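PDB 4YF1: Lmo0812 protein from Listeria monocytogenes serovar 1/2a, which probably belongs to the HD-domain hydrolases and may remove the 3'-diphosphate from guanosine-3',5'-bis(diphosphate). Local coordinates for residues V53-L58 against D82-H87; I103-V106 against E112-A115; Q105-N110 against M161-N166. All coordinates share one frame; numbering follows the deposited sequence.

The three contacts run through an all-helical chain whose helices 50-64, 78-87, 95-108 and 111-132 belong to the HD domain. Contact 1 closes before contact 2 opens, and helices 78-87 and 95-108 are successive. Contacts 2 and 3 both start from helix 95-108 and share Gln-105 and Val-106: one is a short hairpin to helix 111-132, the other reaches 51 residues onward to the loop before helix 172-184. Their centres lie about 6 Å apart, with Lys-114 bridging them, whereas the centre of contact 1 is about 11 Å from that of contact 2 and about 17 Å from that of contact 3. Helix 95-108 is thus held by both a sequence neighbour and a distant loop.

Contact 1 (V53-L58 against D82-H87); sequences VVAGLL and DLVASH
The core of the HD domain is built here by two helices, 50-64 and 78-87, with Ala-55 of the first pressed against Leu-83 and Val-84 of the second. The short helical segments approach to 8.7 Å between axes at a signed crossing angle of -48°, and the small side chain of Ala-55 lies at the point where the backbones come nearest, its CA 5.1 Å from the CA of Val-84. The side chains that meet are all apolar. Ala-55 CB touches Leu-83 CB at 3.6 Å, so Leu-83 offers the root of its side chain to this pair, and the Leu-83 side chain also rests on Glu-51 and Val-52 of helix 50-64. Val-84 lays CG2 against Ala-55, with CG1 anti to its own backbone N (chi1 170°). One turn after Ala-55, Leu-58 adds its CB, 4.1 Å from Val-84 CG2. Around this core, Leu-58 rests on Phe-76 and Val-84 on Ile-72, both of helix 69-76, while Leu-57 packs on Leu-57 of the second subunit, so helix 50-64 also faces the dimer partner. Just beyond the segment follow His-59 and Asp-60, which with His-35 and Asp-120 resemble the HD-type metal-binding set, although no metal is bound to them here. In one of its two conformers His-87 stacks on His-59 and bonds to Asp-120, next to this possible site. Val-84 CG2 also settles against the main chain, with Ala-55 CA and Ala-55 O each 3.7 Å away.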
# COMPACT_ATOMS: atom_id res chain seq x y z
N VAL A 53 1.68 -3.78 -7.14
CA VAL A 53 0.72 -2.81 -6.64
C VAL A 53 1.24 -2.11 -5.38
O VAL A 53 1.15 -0.87 -5.26
CB VAL A 53 -0.64 -3.48 -6.38
CG1 VAL A 53 -1.56 -2.54 -5.61
CG2 VAL A 53 -1.26 -3.92 -7.69
N VAL A 54 1.78 -2.89 -4.47
CA VAL A 54 2.31 -2.35 -3.22
C VAL A 54 3.54 -1.49 -3.45
O VAL A 54 3.71 -0.48 -2.77
CB VAL A 54 2.59 -3.46 -2.20
CG1 VAL A 54 3.32 -2.91 -0.98
CG2 VAL A 54 1.28 -4.09 -1.78
N ALA A 55 4.39 -1.89 -4.40
CA ALA A 55 5.56 -1.06 -4.71
C ALA A 55 5.07 0.30 -5.20
O ALA A 55 5.66 1.32 -4.87
CB ALA A 55 6.45 -1.72 -5.76
N GLY A 56 3.98 0.31 -5.98
CA GLY A 56 3.44 1.60 -6.47
C GLY A 56 2.93 2.45 -5.32
O GLY A 56 3.11 3.68 -5.27
N LEU A 57 2.26 1.78 -4.39
CA LEU A 57 1.73 2.41 -3.20
C LEU A 57 2.84 3.06 -2.32
O LEU A 57 2.65 4.16 -1.77
CB LEU A 57 1.01 1.34 -2.38
CG LEU A 57 0.11 1.78 -1.25
CD1 LEU A 57 -1.21 2.30 -1.80
CD2 LEU A 57 -0.15 0.60 -0.31
N LEU A 58 3.99 2.38 -2.21
CA LEU A 58 5.07 2.84 -1.32
C LEU A 58 6.02 3.89 -1.91
O LEU A 58 6.83 4.46 -1.18
CB LEU A 58 5.86 1.64 -0.83
CG LEU A 58 5.05 0.67 0.03
CD1 LEU A 58 5.88 -0.58 0.32
CD2 LEU A 58 4.60 1.30 1.34
N ASP A 82 12.96 -4.03 -3.89
CA ASP A 82 13.63 -3.89 -5.18
C ASP A 82 12.77 -3.20 -6.22
O ASP A 82 13.28 -2.43 -7.04
CB ASP A 82 14.10 -5.23 -5.71
CG ASP A 82 15.28 -5.79 -4.92
OD1 ASP A 82 15.89 -5.03 -4.13
OD2 ASP A 82 15.57 -7.00 -5.10
N LEU A 83 11.48 -3.50 -6.21
CA LEU A 83 10.58 -2.85 -7.17
C LEU A 83 10.53 -1.33 -6.84
O LEU A 83 10.62 -0.48 -7.74
CB LEU A 83 9.19 -3.50 -7.16
CG LEU A 83 9.12 -4.88 -7.84
CD1 LEU A 83 7.80 -5.57 -7.53
CD2 LEU A 83 9.29 -4.72 -9.35
N VAL A 84 10.43 -1.01 -5.57
CA VAL A 84 10.40 0.37 -5.11
C VAL A 84 11.68 1.12 -5.49
O VAL A 84 11.63 2.24 -6.02
CB VAL A 84 10.16 0.46 -3.59
CG1 VAL A 84 10.38 1.88 -3.08
CG2 VAL A 84 8.74 0.04 -3.27
N ALA A 85 12.82 0.49 -5.21
CA ALA A 85 14.10 1.10 -5.52
C ALA A 85 14.29 1.35 -6.99
O ALA A 85 15.00 2.30 -7.36
CB ALA A 85 15.26 0.25 -4.99
N SER A 86 13.67 0.53 -7.85
CA SER A 86 13.84 0.70 -9.29
C SER A 86 13.39 2.08 -9.81
O SER A 86 13.96 2.58 -10.78
CB SER A 86 13.14 -0.39 -10.09
OG SER A 86 11.72 -0.25 -10.11
N HIS A 87 12.42 2.72 -9.15
CA HIS A 87 11.91 4.04 -9.60
C HIS A 87 12.14 5.22 -8.64
O HIS A 87 11.67 6.32 -8.89
CB HIS A 87 10.41 3.92 -9.92
CG HIS A 87 9.75 5.23 -10.23
ND1 HIS A 87 10.41 6.28 -10.84
CD2 HIS A 87 8.45 5.61 -10.14
CE1 HIS A 87 9.57 7.27 -11.04
NE2 HIS A 87 8.37 6.89 -10.63

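Contact 2 (I103-V106 against E112-A115); sequences IEQV and EEKA
Lys-114 of helix 111-132 lies along the C-terminal end of helix 95-108 and clasps the carbonyl of Val-106. Its CB starts 4.4 Å from Val-106 CG2. CG, anti to the carbonyl carbon of the lysine itself, then passes 3.4 Å from Val-106 O; CD stands somewhat farther off, and CE returns to 3.4 Å from that oxygen. The chain stays extended until the last torsion, where a bend (chi4 -93°) turns NZ onto Val-106 O at 2.8 Å. This hydrogen bond lies in the carbonyl plane with a C=O...N angle of 157°. NZ also bonds to the carbonyls of Arg-107, Met-161 and Tyr-163, four acceptors for three N-H groups, so at least one hydrogen must be shared; a positive charge beside the carbonyl-rich end of a helix would be expected to be stabilised.

Separately, Gln-105 meets Glu-113 mostly through water. Its bent chain brings NE2 4.0 Å from Glu-113 CB, with amide and carboxylate planes 62° apart, and NE2 donates to two waters: one donates in turn to Glu-113 O, the other to Glu-113 OE2, 2.7 Å from the water oxygen. Glu-113 OE1 is taken by the backbone N of Asn-110, the residue preceding the helix.

The contact is a helical hairpin, two consecutive helices joined by a short turn; helix 78-87 reaches it with Ser-86, which touches both Gln-105 and Glu-113, while helix 147-160 covers Ile-103 and Val-106 with Asn-160.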
# COMPACT_ATOMS: atom_id res chain seq x y z
N ILE A 103 13.94 8.29 -17.48
CA ILE A 103 13.72 7.97 -18.90
C ILE A 103 14.50 6.71 -19.31
O ILE A 103 13.91 5.80 -19.94
CB ILE A 103 14.05 9.17 -19.80
CG1 ILE A 103 13.04 10.28 -19.52
CG2 ILE A 103 14.05 8.79 -21.28
CD1 ILE A 103 13.44 11.65 -20.08
N GLU A 104 15.77 6.61 -18.88
CA GLU A 104 16.57 5.43 -19.20
C GLU A 104 15.93 4.18 -18.57
O GLU A 104 15.89 3.11 -19.19
CB GLU A 104 18.05 5.57 -18.72
CG GLU A 104 18.91 4.29 -18.92
CD GLU A 104 20.33 4.34 -18.33
OE1 GLU A 104 20.70 5.34 -17.66
OE2 GLU A 104 21.11 3.39 -18.57
N GLN A 105 15.45 4.32 -17.33
CA GLN A 105 14.82 3.20 -16.63
C GLN A 105 13.49 2.75 -17.29
O GLN A 105 13.22 1.52 -17.41
CB GLN A 105 14.67 3.54 -15.16
CG GLN A 105 13.97 2.51 -14.31
CD GLN A 105 14.81 1.29 -14.08
OE1 GLN A 105 15.99 1.22 -14.46
NE2 GLN A 105 14.22 0.34 -13.41
N VAL A 106 12.68 3.71 -17.76
CA VAL A 106 11.44 3.37 -18.43
C VAL A 106 11.75 2.75 -19.78
O VAL A 106 10.98 1.90 -20.26
CB VAL A 106 10.42 4.52 -18.52
CG1 VAL A 106 10.64 5.35 -19.77
CG2 VAL A 106 8.98 4.00 -18.51
N GLU A 112 7.13 -4.78 -15.29
CA GLU A 112 6.72 -4.27 -13.96
C GLU A 112 7.36 -2.92 -13.66
O GLU A 112 6.67 -1.95 -13.23
CB GLU A 112 7.06 -5.26 -12.86
CG GLU A 112 6.28 -6.56 -13.04
CD GLU A 112 6.57 -7.58 -11.98
OE1 GLU A 112 7.61 -7.47 -11.28
OE2 GLU A 112 5.76 -8.54 -11.85
N GLU A 113 8.67 -2.83 -13.89
CA GLU A 113 9.42 -1.57 -13.64
C GLU A 113 8.89 -0.45 -14.49
O GLU A 113 8.79 0.68 -14.00
CB GLU A 113 10.91 -1.81 -13.87
CG GLU A 113 11.46 -2.86 -12.90
CD GLU A 113 12.84 -3.38 -13.23
OE1 GLU A 113 13.17 -3.55 -14.43
OE2 GLU A 113 13.58 -3.66 -12.26
N LYS A 114 8.60 -0.73 -15.76
CA LYS A 114 8.01 0.29 -16.67
C LYS A 114 6.64 0.72 -16.17
O LYS A 114 6.32 1.90 -16.10
CB LYS A 114 7.87 -0.27 -18.08
CG LYS A 114 9.20 -0.52 -18.77
CD LYS A 114 9.00 -1.31 -20.04
CE LYS A 114 10.25 -1.37 -20.92
NZ LYS A 114 10.20 -0.25 -21.92
N ALA A 115 5.85 -0.25 -15.73
CA ALA A 115 4.49 0.06 -15.29
C ALA A 115 4.46 0.97 -14.06
O ALA A 115 3.59 1.83 -13.94
CB ALA A 115 3.70 -1.22 -15.04
O HOH W 1 11.26 1.13 -12.42
O HOH W 2 15.70 -2.03 -12.46

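Contact 3 (Q105-N110 against M161-N166); sequences QVRTGN and MEYGLN
Val-106 and Met-161 bring the two backbones together, their CA atoms 5.2 Å apart, where the last turn of helix 95-108 runs past the loop that leaves helix 147-160. The helix closes with Gly-109 N bonded to Gln-105 O at 2.7 Å; Gly-109 then leaves helical geometry, and Asn-110 takes the N-cap position of helix 111-132, its side chain capping a backbone N there. In the other segment, Glu-162 to Leu-165 form a type II beta turn, closed by Leu-165 N to Glu-162 O at 3.0 Å, with Gly-164 supplying the positive phi (80°) of its third position.

Met-161, a selenomethionine, lies beside Val-106 with both side chains pointing the same way, and its CB is 3.9 Å from Val-106 CG2. Its CG occupies the crowded position between backbone N and carbonyl carbon (chi1 66°), and the extended side chain packs on Phe-174, Tyr-177 and Ala-178 of helix 172-184.

Nearer the surface, Arg-107 meets Tyr-163 with its aliphatic part: CG approaches the ring at CD2, 3.6 Å away. The chain then bends, leaving the guanidinium 84° from the ring plane and NE bonded to Asn-160 OD1, so the charged group is held by helix 147-160. Arg-107 O comes to the edge of the same ring, close to its plane, 3.6 Å from Tyr-163 CD2.

Chemically, the contact joins apolar packing to a cluster of carbonyls. Arg-107 O and Tyr-163 O, both acceptors, stand 3.5 Å apart and cannot bond to each other; the nearby Lys-114 ammonium probably offsets their repulsion and ties the loop to the helix end.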
# COMPACT_ATOMS: atom_id res chain seq x y z
N GLN A 105 15.45 4.32 -17.33
CA GLN A 105 14.82 3.20 -16.63
C GLN A 105 13.49 2.75 -17.29
O GLN A 105 13.22 1.52 -17.41
CB GLN A 105 14.67 3.54 -15.16
CG GLN A 105 13.97 2.51 -14.31
CD GLN A 105 14.81 1.29 -14.08
OE1 GLN A 105 15.99 1.22 -14.46
NE2 GLN A 105 14.22 0.34 -13.41
N VAL A 106 12.68 3.71 -17.76
CA VAL A 106 11.44 3.37 -18.43
C VAL A 106 11.75 2.75 -19.78
O VAL A 106 10.98 1.90 -20.26
CB VAL A 106 10.42 4.52 -18.52
CG1 VAL A 106 10.64 5.35 -19.77
CG2 VAL A 106 8.98 4.00 -18.51
N ARG A 107 12.92 3.05 -20.35
CA ARG A 107 13.28 2.41 -21.62
C ARG A 107 13.71 0.95 -21.43
O ARG A 107 13.29 0.08 -22.18
CB ARG A 107 14.41 3.15 -22.29
CG ARG A 107 14.88 2.56 -23.61
CD ARG A 107 16.16 3.21 -24.11
NE ARG A 107 16.00 4.65 -24.23
CZ ARG A 107 16.72 5.60 -23.65
NH1 ARG A 107 16.38 6.85 -23.90
NH2 ARG A 107 17.82 5.36 -22.92
N THR A 108 14.61 0.73 -20.47
CA THR A 108 15.29 -0.56 -20.30
C THR A 108 14.74 -1.46 -19.22
O THR A 108 15.13 -2.64 -19.17
CB THR A 108 16.78 -0.33 -19.94
OG1 THR A 108 16.85 0.42 -18.70
CG2 THR A 108 17.49 0.45 -21.04
N GLY A 109 13.85 -0.97 -18.36
CA GLY A 109 13.33 -1.83 -17.27
C GLY A 109 12.46 -2.95 -17.79
O GLY A 109 12.14 -2.98 -18.98
N ASN A 110 12.09 -3.89 -16.92
CA ASN A 110 11.16 -4.95 -17.32
C ASN A 110 9.73 -4.42 -17.29
O ASN A 110 9.52 -3.20 -16.97
CB ASN A 110 11.34 -6.24 -16.46
CG ASN A 110 10.94 -6.06 -14.99
OD1 ASN A 110 10.11 -5.21 -14.64
ND2 ASN A 110 11.48 -6.92 -14.14
N MSE A 161 8.59 4.32 -23.09
CA MSE A 161 7.87 3.30 -22.27
C MSE A 161 7.58 2.00 -23.00
O MSE A 161 7.54 0.94 -22.36
CB MSE A 161 6.62 3.88 -21.64
CG MSE A 161 5.59 4.24 -22.72
SE MSE A 161 4.04 5.14 -21.93
CE MSE A 161 3.07 5.32 -23.61
N GLU A 162 7.39 2.05 -24.33
CA GLU A 162 7.11 0.79 -25.10
C GLU A 162 8.34 0.02 -25.60
O GLU A 162 8.22 -1.14 -26.05
CB GLU A 162 6.20 1.08 -26.29
CG GLU A 162 4.84 1.62 -25.87
CD GLU A 162 3.85 1.71 -27.01
OE1 GLU A 162 4.23 1.48 -28.19
OE2 GLU A 162 2.67 1.99 -26.72
N TYR A 163 9.52 0.59 -25.43
CA TYR A 163 10.75 -0.00 -25.93
C TYR A 163 10.97 -1.41 -25.38
O TYR A 163 10.98 -1.63 -24.17
CB TYR A 163 11.96 0.86 -25.60
CG TYR A 163 13.23 0.37 -26.30
CD1 TYR A 163 13.44 0.65 -27.66
CD2 TYR A 163 14.19 -0.37 -25.62
CE1 TYR A 163 14.57 0.18 -28.33
CE2 TYR A 163 15.34 -0.83 -26.28
CZ TYR A 163 15.52 -0.55 -27.63
OH TYR A 163 16.62 -1.00 -28.30
N GLY A 164 11.12 -2.35 -26.29
CA GLY A 164 11.38 -3.75 -25.94
C GLY A 164 10.18 -4.56 -25.51
O GLY A 164 10.31 -5.75 -25.20
N LEU A 165 9.00 -3.96 -25.51
CA LEU A 165 7.82 -4.71 -25.13
C LEU A 165 7.12 -5.28 -26.36
O LEU A 165 7.10 -4.66 -27.43
CB LEU A 165 6.84 -3.82 -24.37
CG LEU A 165 7.23 -3.32 -22.98
CD1 LEU A 165 6.06 -2.50 -22.43
CD2 LEU A 165 7.57 -4.47 -22.05
N ASN A 166 6.54 -6.47 -26.21
CA ASN A 166 5.73 -7.07 -27.26
C ASN A 166 4.36 -6.38 -27.24
O ASN A 166 3.86 -6.03 -26.17
CB ASN A 166 5.58 -8.57 -27.01
CG ASN A 166 6.91 -9.31 -27.06
OD1 ASN A 166 7.78 -8.99 -27.88
ND2 ASN A 166 7.07 -10.32 -26.21